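Local coordinates for protein tryparedoxin II (Crithidia fasciculata, PDB 1I5G) that probably serves as a thioredoxin-like dithiol electron carrier that interacts with trypanothione and binds glutathionylspermidine, at residues 4-8 and 99-104; 13-17 and 81-86. The protein carries 1 engineered substitution. The contacts are given in a common frame with arbitrary orientation. Residue numbers count along the deposited sequence, not the author numbering.

Both contacts tie the N-terminal part of the chain to the thioredoxin-like body, and interaction 2 falls, in sequence, between the two segments of interaction 1. Their centres lie about 20 Å apart, yet they meet through packing of F7 CE1 on V13 CG1 at 4.1 Å. Each is partly buried. Interaction 1 sets the loop ahead of strand 12-15 on the end of helix 94-103 and is mainly apolar and aromatic packing, with no polar bond between the segments; F104 and L100 reach into the core and P8 and F99 lie at the surface. Interaction 2 joins the end of strand 12-15 to the loop before strand 87-88, where a tyrosine hydroxyl, backbone groups and a water provide mostly polar chemistry.

Interaction 1 (4-8 and 99-104); sequences KKFFP and FLTTGF
Residues 4-8 form an irregular loop (phi/psi K4 -59/-20, K5 -78/-11, F6 -103/-6, F7 -122/59), which faces the last turn of helix 94-103. That turn is closed by G103 N to F99 O (2.9 Å) and F104 N to L100 O (3.0 Å); F104 (-109/18) is the first residue to leave helical geometry. The CA atoms of F6 and L100, 6.7 Å apart, set the register. F6 (chi1 m) packs on both L100 and F104: its CB is 3.7 Å from L100 CD2, while its CE1 is 3.7 Å from F104 CE1, which sits over one face of the F6 ring. The two rings meet obliquely, centroids 5.0 Å apart and planes at 51°. F99 (chi1 t) points at the loop, where P8 CG lies 4.0 Å from its ring centroid, almost on the normal, in a CH-pi contact. K5 O approaches the edge of the same ring, 3.3 Å from F99 CE2. Beneath, L100 and F104 rest on F33 and F35 of strand 30-36, and F6 touches V115. The arrangement is the helix-on-sheet packing of the thioredoxin fold, with the N-terminal loop laid against the helix end.

Interaction 2 (13-17 and 81-86); sequences VLKGA and YAKMPW
Y81 extends its ring (chi1 t) from the end of helix 74-81 toward L14, and L14 CB meets Y81 CE2 at 3.7 Å, an apolar overlap beside the mixed sheet of the thioredoxin-like fold. Strand 12-15 is antiparallel to strand 87-88 in this sheet, and the contact lies where the first strand ends and the loop leading to the second begins. V13 to K15 are extended; G16 then turns the chain with positive phi (61/-125). Across the gap, Y81 to M84 make a type I beta turn closed by M84 N to Y81 O (2.9 Å), after which M84 is extended and P85 and W86 lead into strand 87-88. CA atoms are nearest for K15 and W86 (6.3 Å) and for G16 and A82 (6.8 Å).

The tyrosine hydroxyl is the polar hub. Y81 OH donates to W86 O at 2.7 Å, bracing the 81-86 loop from within, and accepts a weak hydrogen bond from G16 N at 3.3 Å. Around it, Y81 OH is 3.1 Å from L14 O and 3.2 Å from K15 CA, the latter near the plane of the ring. The K15 side chain starts away from the loop, but its end lies beside P85, with NZ 3.2 Å from P85 O at an angle too poor for a hydrogen bond. P85 and W86 turn their side chains to helix 41-57, W86 meeting Y54 edge-to-face. A water bridges the segments, accepting from G16 N at 2.9 Å and lying 2.8 Å from W86 O and 3.1 Å from M84 O.

Interaction 1 (4-8 and 99-104)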
ATOM      1  N   LYS A   4      -1.848  13.140  -5.908  1.00 15.13           N
ATOM      2  CA  LYS A   4      -3.079  13.827  -5.559  1.00 17.34           C
ATOM      3  C   LYS A   4      -4.270  13.401  -6.372  1.00 16.96           C
ATOM      4  O   LYS A   4      -5.346  13.681  -5.859  1.00 20.94           O
ATOM      5  CB  LYS A   4      -2.958  15.349  -5.613  1.00 19.50           C
ATOM      6  CG  LYS A   4      -2.974  15.941  -4.211  1.00 22.12           C
ATOM      7  CD  LYS A   4      -4.395  16.013  -3.682  1.00 23.69           C
ATOM      8  CE  LYS A   4      -4.625  16.983  -2.518  1.00 24.82           C
ATOM      9  NZ  LYS A   4      -5.976  16.770  -1.905  1.00 25.72           N
ATOM     10  N   LYS A   5      -4.159  12.786  -7.551  1.00 13.98           N
ATOM     11  CA  LYS A   5      -5.226  12.238  -8.397  1.00 13.40           C
ATOM     12  C   LYS A   5      -5.699  10.876  -7.855  1.00 12.23           C
ATOM     13  O   LYS A   5      -6.706  10.398  -8.366  1.00 12.40           O
ATOM     14  CB  LYS A   5      -4.814  12.075  -9.883  1.00 13.74           C
ATOM     15  CG  LYS A   5      -3.695  11.060 -10.208  1.00 14.62           C
ATOM     16  CD  LYS A   5      -3.367  10.906 -11.696  1.00 15.20           C
ATOM     17  CE  LYS A   5      -2.254   9.913 -12.085  1.00 16.04           C
ATOM     18  NZ  LYS A   5      -2.191   9.684 -13.564  1.00 17.18           N
ATOM     19  N   PHE A   6      -4.967  10.306  -6.898  1.00 12.36           N
ATOM     20  CA  PHE A   6      -5.276   9.033  -6.235  1.00 12.17           C
ATOM     21  C   PHE A   6      -5.868   9.194  -4.817  1.00 11.41           C
ATOM     22  O   PHE A   6      -6.261   8.198  -4.193  1.00 11.21           O
ATOM     23  CB  PHE A   6      -4.026   8.142  -6.203  1.00 13.19           C
ATOM     24  CG  PHE A   6      -3.504   7.735  -7.548  1.00 14.24           C
ATOM     25  CD1 PHE A   6      -4.326   7.201  -8.518  1.00 14.56           C
ATOM     26  CD2 PHE A   6      -2.166   7.899  -7.862  1.00 15.35           C
ATOM     27  CE1 PHE A   6      -3.865   6.819  -9.776  1.00 15.66           C
ATOM     28  CE2 PHE A   6      -1.687   7.525  -9.113  1.00 15.33           C
ATOM     29  CZ  PHE A   6      -2.525   6.989 -10.068  1.00 15.82           C
ATOM     30  N   PHE A   7      -5.952  10.402  -4.258  1.00 10.71           N
ATOM     31  CA  PHE A   7      -6.550  10.686  -2.969  1.00  9.12           C
ATOM     32  C   PHE A   7      -7.711  11.702  -3.077  1.00  9.49           C
ATOM     33  O   PHE A   7      -7.582  12.725  -2.411  1.00 10.98           O
ATOM     34  CB  PHE A   7      -5.451  11.061  -2.015  1.00 10.37           C
ATOM     35  CG  PHE A   7      -4.511   9.917  -1.778  1.00 10.70           C
ATOM     36  CD1 PHE A   7      -4.802   8.995  -0.804  1.00 11.06           C
ATOM     37  CD2 PHE A   7      -3.344   9.745  -2.518  1.00 10.83           C
ATOM     38  CE1 PHE A   7      -3.966   7.933  -0.565  1.00 11.03           C
ATOM     39  CE2 PHE A   7      -2.504   8.698  -2.289  1.00 11.36           C
ATOM     40  CZ  PHE A   7      -2.799   7.788  -1.313  1.00 11.28           C
ATOM     41  N   PRO A   8      -8.772  11.485  -3.823  1.00  8.63           N
ATOM     42  CA  PRO A   8      -9.845  12.485  -3.870  1.00  8.27           C
ATOM     43  C   PRO A   8     -10.536  12.806  -2.553  1.00  8.49           C
ATOM     44  O   PRO A   8     -11.050  13.923  -2.437  1.00  7.63           O
ATOM     45  CB  PRO A   8     -10.827  11.833  -4.802  1.00  8.78           C
ATOM     46  CG  PRO A   8     -10.542  10.376  -4.751  1.00  9.37           C
ATOM     47  CD  PRO A   8      -9.049  10.313  -4.671  1.00  7.89           C
ATOM     48  N   PHE A  99     -12.356   3.879  -5.386  1.00  3.81           N
ATOM     49  CA  PHE A  99     -11.697   4.663  -6.422  1.00  4.28           C
ATOM     50  C   PHE A  99     -10.367   4.028  -6.841  1.00  4.97           C
ATOM     51  O   PHE A  99     -10.024   3.843  -8.034  1.00  4.87           O
ATOM     52  CB  PHE A  99     -11.516   6.083  -5.914  1.00  5.58           C
ATOM     53  CG  PHE A  99     -10.907   7.008  -6.902  1.00  5.54           C
ATOM     54  CD1 PHE A  99     -11.707   7.709  -7.790  1.00  6.85           C
ATOM     55  CD2 PHE A  99      -9.552   7.186  -6.935  1.00  6.48           C
ATOM     56  CE1 PHE A  99     -11.155   8.582  -8.719  1.00  6.97           C
ATOM     57  CE2 PHE A  99      -8.990   8.063  -7.862  1.00  7.28           C
ATOM     58  CZ  PHE A  99      -9.807   8.755  -8.756  1.00  7.44           C
ATOM     59  N   LEU A 100      -9.549   3.652  -5.860  1.00  4.69           N
ATOM     60  CA  LEU A 100      -8.260   3.014  -6.123  1.00  4.25           C
ATOM     61  C   LEU A 100      -8.402   1.590  -6.641  1.00  4.48           C
ATOM     62  O   LEU A 100      -7.637   1.164  -7.521  1.00  4.65           O
ATOM     63  CB  LEU A 100      -7.363   3.034  -4.879  1.00  5.03           C
ATOM     64  CG  LEU A 100      -6.909   4.450  -4.521  1.00  5.98           C
ATOM     65  CD1 LEU A 100      -6.283   4.508  -3.120  1.00  6.12           C
ATOM     66  CD2 LEU A 100      -5.925   5.083  -5.519  1.00  7.53           C
ATOM     67  N   THR A 101      -9.385   0.853  -6.115  1.00  4.21           N
ATOM     68  CA  THR A 101      -9.610  -0.494  -6.643  1.00  5.18           C
ATOM     69  C   THR A 101      -9.903  -0.421  -8.134  1.00  6.12           C
ATOM     70  O   THR A 101      -9.357  -1.202  -8.897  1.00  7.14           O
ATOM     71  CB  THR A 101     -10.765  -1.125  -5.840  1.00  4.50           C
ATOM     72  OG1 THR A 101     -10.326  -1.313  -4.475  1.00  4.02           O
ATOM     73  CG2 THR A 101     -11.198  -2.463  -6.431  1.00  5.20           C
ATOM     74  N   THR A 102     -10.759   0.505  -8.543  1.00  7.04           N
ATOM     75  CA  THR A 102     -11.051   0.621  -9.963  1.00  7.33           C
ATOM     76  C   THR A 102      -9.862   1.140 -10.755  1.00  8.25           C
ATOM     77  O   THR A 102      -9.496   0.635 -11.829  1.00  8.94           O
ATOM     78  CB  THR A 102     -12.211   1.590 -10.078  1.00  7.32           C
ATOM     79  OG1 THR A 102     -13.338   0.951  -9.478  1.00  8.88           O
ATOM     80  CG2 THR A 102     -12.618   1.823 -11.563  1.00  8.72           C
ATOM     81  N   GLY A 103      -9.213   2.156 -10.215  1.00  7.77           N
ATOM     82  CA  GLY A 103      -8.136   2.806 -10.935  1.00  7.70           C
ATOM     83  C   GLY A 103      -6.933   1.940 -11.225  1.00  8.87           C
ATOM     84  O   GLY A 103      -6.224   2.137 -12.218  1.00 10.32           O
ATOM     85  N   PHE A 104      -6.641   0.963 -10.375  1.00  8.34           N
ATOM     86  CA  PHE A 104      -5.500   0.079 -10.568  1.00  9.37           C
ATOM     87  C   PHE A 104      -5.922  -1.331 -10.949  1.00 11.12           C
ATOM     88  O   PHE A 104      -5.133  -2.270 -10.803  1.00 12.61           O
ATOM     89  CB  PHE A 104      -4.670  -0.024  -9.290  1.00  9.03           C
ATOM     90  CG  PHE A 104      -3.989   1.248  -8.864  1.00  8.03           C
ATOM     91  CD1 PHE A 104      -3.423   2.155  -9.742  1.00  9.52           C
ATOM     92  CD2 PHE A 104      -3.877   1.567  -7.525  1.00 10.07           C
ATOM     93  CE1 PHE A 104      -2.821   3.301  -9.308  1.00 10.62           C
ATOM     94  CE2 PHE A 104      -3.249   2.729  -7.092  1.00 10.98           C
ATOM     95  CZ  PHE A 104      -2.722   3.603  -7.981  1.00  9.82           C
TER

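Interaction 2 (13-17 and 81-86)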
ATOM      1  N   VAL A  13      -3.326  10.483   5.740  1.00  4.82           N
ATOM      2  CA  VAL A  13      -3.269   9.037   5.859  1.00  4.92           C
ATOM      3  C   VAL A  13      -2.776   8.656   7.237  1.00  5.03           C
ATOM      4  O   VAL A  13      -2.255   9.481   8.004  1.00  4.87           O
ATOM      5  CB  VAL A  13      -2.455   8.400   4.725  1.00  6.09           C
ATOM      6  CG1 VAL A  13      -3.075   8.721   3.378  1.00  6.64           C
ATOM      7  CG2 VAL A  13      -1.049   8.913   4.751  1.00  6.50           C
ATOM      8  N   LEU A  14      -2.947   7.382   7.582  1.00  3.59           N
ATOM      9  CA  LEU A  14      -2.587   6.883   8.911  1.00  4.50           C
ATOM     10  C   LEU A  14      -1.169   6.379   8.983  1.00  4.89           C
ATOM     11  O   LEU A  14      -0.610   5.911   7.990  1.00  3.60           O
ATOM     12  CB  LEU A  14      -3.458   5.664   9.235  1.00  4.17           C
ATOM     13  CG  LEU A  14      -4.970   5.814   9.112  1.00  4.34           C
ATOM     14  CD1 LEU A  14      -5.627   4.561   9.651  1.00  4.62           C
ATOM     15  CD2 LEU A  14      -5.574   7.034   9.789  1.00  5.24           C
ATOM     16  N   LYS A  15      -0.578   6.476  10.177  1.00  6.21           N
ATOM     17  CA  LYS A  15       0.661   5.799  10.542  1.00  6.58           C
ATOM     18  C   LYS A  15       0.484   5.420  12.009  1.00  7.11           C
ATOM     19  O   LYS A  15       0.360   6.295  12.873  1.00  7.35           O
ATOM     20  CB  LYS A  15       1.911   6.688  10.449  1.00  8.69           C
ATOM     21  CG  LYS A  15       3.161   5.891  10.713  1.00 11.70           C
ATOM     22  CD  LYS A  15       4.373   6.721  10.348  1.00 14.66           C
ATOM     23  CE  LYS A  15       5.599   5.864  10.629  1.00 16.64           C
ATOM     24  NZ  LYS A  15       5.472   4.405  10.347  1.00 17.87           N
ATOM     25  N   GLY A  16       0.487   4.137  12.336  1.00  6.77           N
ATOM     26  CA  GLY A  16       0.292   3.728  13.722  1.00  6.85           C
ATOM     27  C   GLY A  16      -1.063   4.197  14.215  1.00  7.18           C
ATOM     28  O   GLY A  16      -2.097   3.895  13.627  1.00  5.62           O
ATOM     29  N   ALA A  17      -1.023   4.942  15.318  1.00  6.65           N
ATOM     30  CA  ALA A  17      -2.211   5.513  15.946  1.00  6.54           C
ATOM     31  C   ALA A  17      -2.533   6.917  15.480  1.00  6.48           C
ATOM     32  O   ALA A  17      -3.542   7.435  15.915  1.00  7.58           O
ATOM     33  CB  ALA A  17      -2.098   5.442  17.487  1.00  7.41           C
ATOM     34  N   TYR A  81      -4.695  -3.569  10.529  1.00  3.42           N
ATOM     35  CA  TYR A  81      -3.735  -2.500  10.302  1.00  3.54           C
ATOM     36  C   TYR A  81      -2.790  -2.347  11.482  1.00  4.74           C
ATOM     37  O   TYR A  81      -1.631  -2.038  11.273  1.00  4.64           O
ATOM     38  CB  TYR A  81      -4.439  -1.180   9.969  1.00  2.98           C
ATOM     39  CG  TYR A  81      -3.461  -0.047   9.791  1.00  2.90           C
ATOM     40  CD1 TYR A  81      -2.369  -0.136   8.923  1.00  3.58           C
ATOM     41  CD2 TYR A  81      -3.589   1.134  10.507  1.00  3.58           C
ATOM     42  CE1 TYR A  81      -1.476   0.919   8.808  1.00  2.70           C
ATOM     43  CE2 TYR A  81      -2.696   2.183  10.386  1.00  3.51           C
ATOM     44  CZ  TYR A  81      -1.622   2.078   9.532  1.00  3.03           C
ATOM     45  OH  TYR A  81      -0.759   3.134   9.436  1.00  3.54           O
ATOM     46  N   ALA A  82      -3.249  -2.565  12.711  1.00  4.29           N
ATOM     47  CA  ALA A  82      -2.342  -2.520  13.864  1.00  5.71           C
ATOM     48  C   ALA A  82      -1.180  -3.495  13.768  1.00  6.19           C
ATOM     49  O   ALA A  82      -0.160  -3.265  14.443  1.00  8.10           O
ATOM     50  CB  ALA A  82      -3.131  -2.792  15.155  1.00  7.06           C
ATOM     51  N   LYS A  83      -1.240  -4.553  12.955  1.00  5.44           N
ATOM     52  CA  LYS A  83      -0.132  -5.496  12.749  1.00  7.95           C
ATOM     53  C   LYS A  83       0.911  -4.943  11.800  1.00  8.34           C
ATOM     54  O   LYS A  83       1.960  -5.556  11.645  1.00  9.13           O
ATOM     55  CB  LYS A  83      -0.637  -6.812  12.160  1.00  9.32           C
ATOM     56  CG  LYS A  83      -1.682  -7.477  13.050  1.00 11.18           C
ATOM     57  CD  LYS A  83      -2.318  -8.759  12.521  1.00 12.90           C
ATOM     58  CE  LYS A  83      -3.276  -9.449  13.516  1.00 15.53           C
ATOM     59  NZ  LYS A  83      -3.821 -10.718  12.909  1.00 18.56           N
ATOM     60  N   MET A  84       0.663  -3.819  11.141  1.00  5.84           N
ATOM     61  CA  MET A  84       1.511  -3.333  10.042  1.00  6.15           C
ATOM     62  C   MET A  84       2.287  -2.093  10.398  1.00  6.05           C
ATOM     63  O   MET A  84       1.774  -1.253  11.151  1.00  6.54           O
ATOM     64  CB  MET A  84       0.603  -3.019   8.849  1.00  5.08           C
ATOM     65  CG  MET A  84      -0.215  -4.189   8.375  1.00  4.74           C
ATOM     66  SD  MET A  84      -1.442  -3.700   7.117  1.00  4.07           S
ATOM     67  CE  MET A  84      -2.289  -5.221   6.905  1.00  5.76           C
ATOM     68  N   PRO A  85       3.504  -1.957   9.876  1.00  5.71           N
ATOM     69  CA  PRO A  85       4.368  -0.821  10.193  1.00  6.23           C
ATOM     70  C   PRO A  85       4.271   0.390   9.292  1.00  5.41           C
ATOM     71  O   PRO A  85       4.955   1.384   9.541  1.00  7.61           O
ATOM     72  CB  PRO A  85       5.749  -1.483  10.092  1.00  6.56           C
ATOM     73  CG  PRO A  85       5.548  -2.385   8.900  1.00  6.38           C
ATOM     74  CD  PRO A  85       4.178  -2.943   9.022  1.00  6.49           C
ATOM     75  N   TRP A  86       3.429   0.305   8.246  1.00  4.09           N
ATOM     76  CA  TRP A  86       3.403   1.301   7.174  1.00  4.26           C
ATOM     77  C   TRP A  86       2.177   2.195   7.239  1.00  2.96           C
ATOM     78  O   TRP A  86       1.619   2.345   8.323  1.00  4.21           O
ATOM     79  CB  TRP A  86       3.575   0.590   5.826  1.00  3.47           C
ATOM     80  CG  TRP A  86       2.668  -0.565   5.658  1.00  2.87           C
ATOM     81  CD1 TRP A  86       1.292  -0.572   5.636  1.00  2.95           C
ATOM     82  CD2 TRP A  86       3.043  -1.920   5.497  1.00  3.48           C
ATOM     83  NE1 TRP A  86       0.802  -1.836   5.474  1.00  2.95           N
ATOM     84  CE2 TRP A  86       1.869  -2.699   5.377  1.00  3.44           C
ATOM     85  CE3 TRP A  86       4.291  -2.575   5.438  1.00  4.22           C
ATOM     86  CZ2 TRP A  86       1.908  -4.086   5.214  1.00  3.46           C
ATOM     87  CZ3 TRP A  86       4.312  -3.935   5.255  1.00  4.20           C
ATOM     88  CH2 TRP A  86       3.161  -4.676   5.166  1.00  4.53           C
TER
HETATM   89  O   HOH W   1       1.828   1.825  11.093  1.00  6.82           O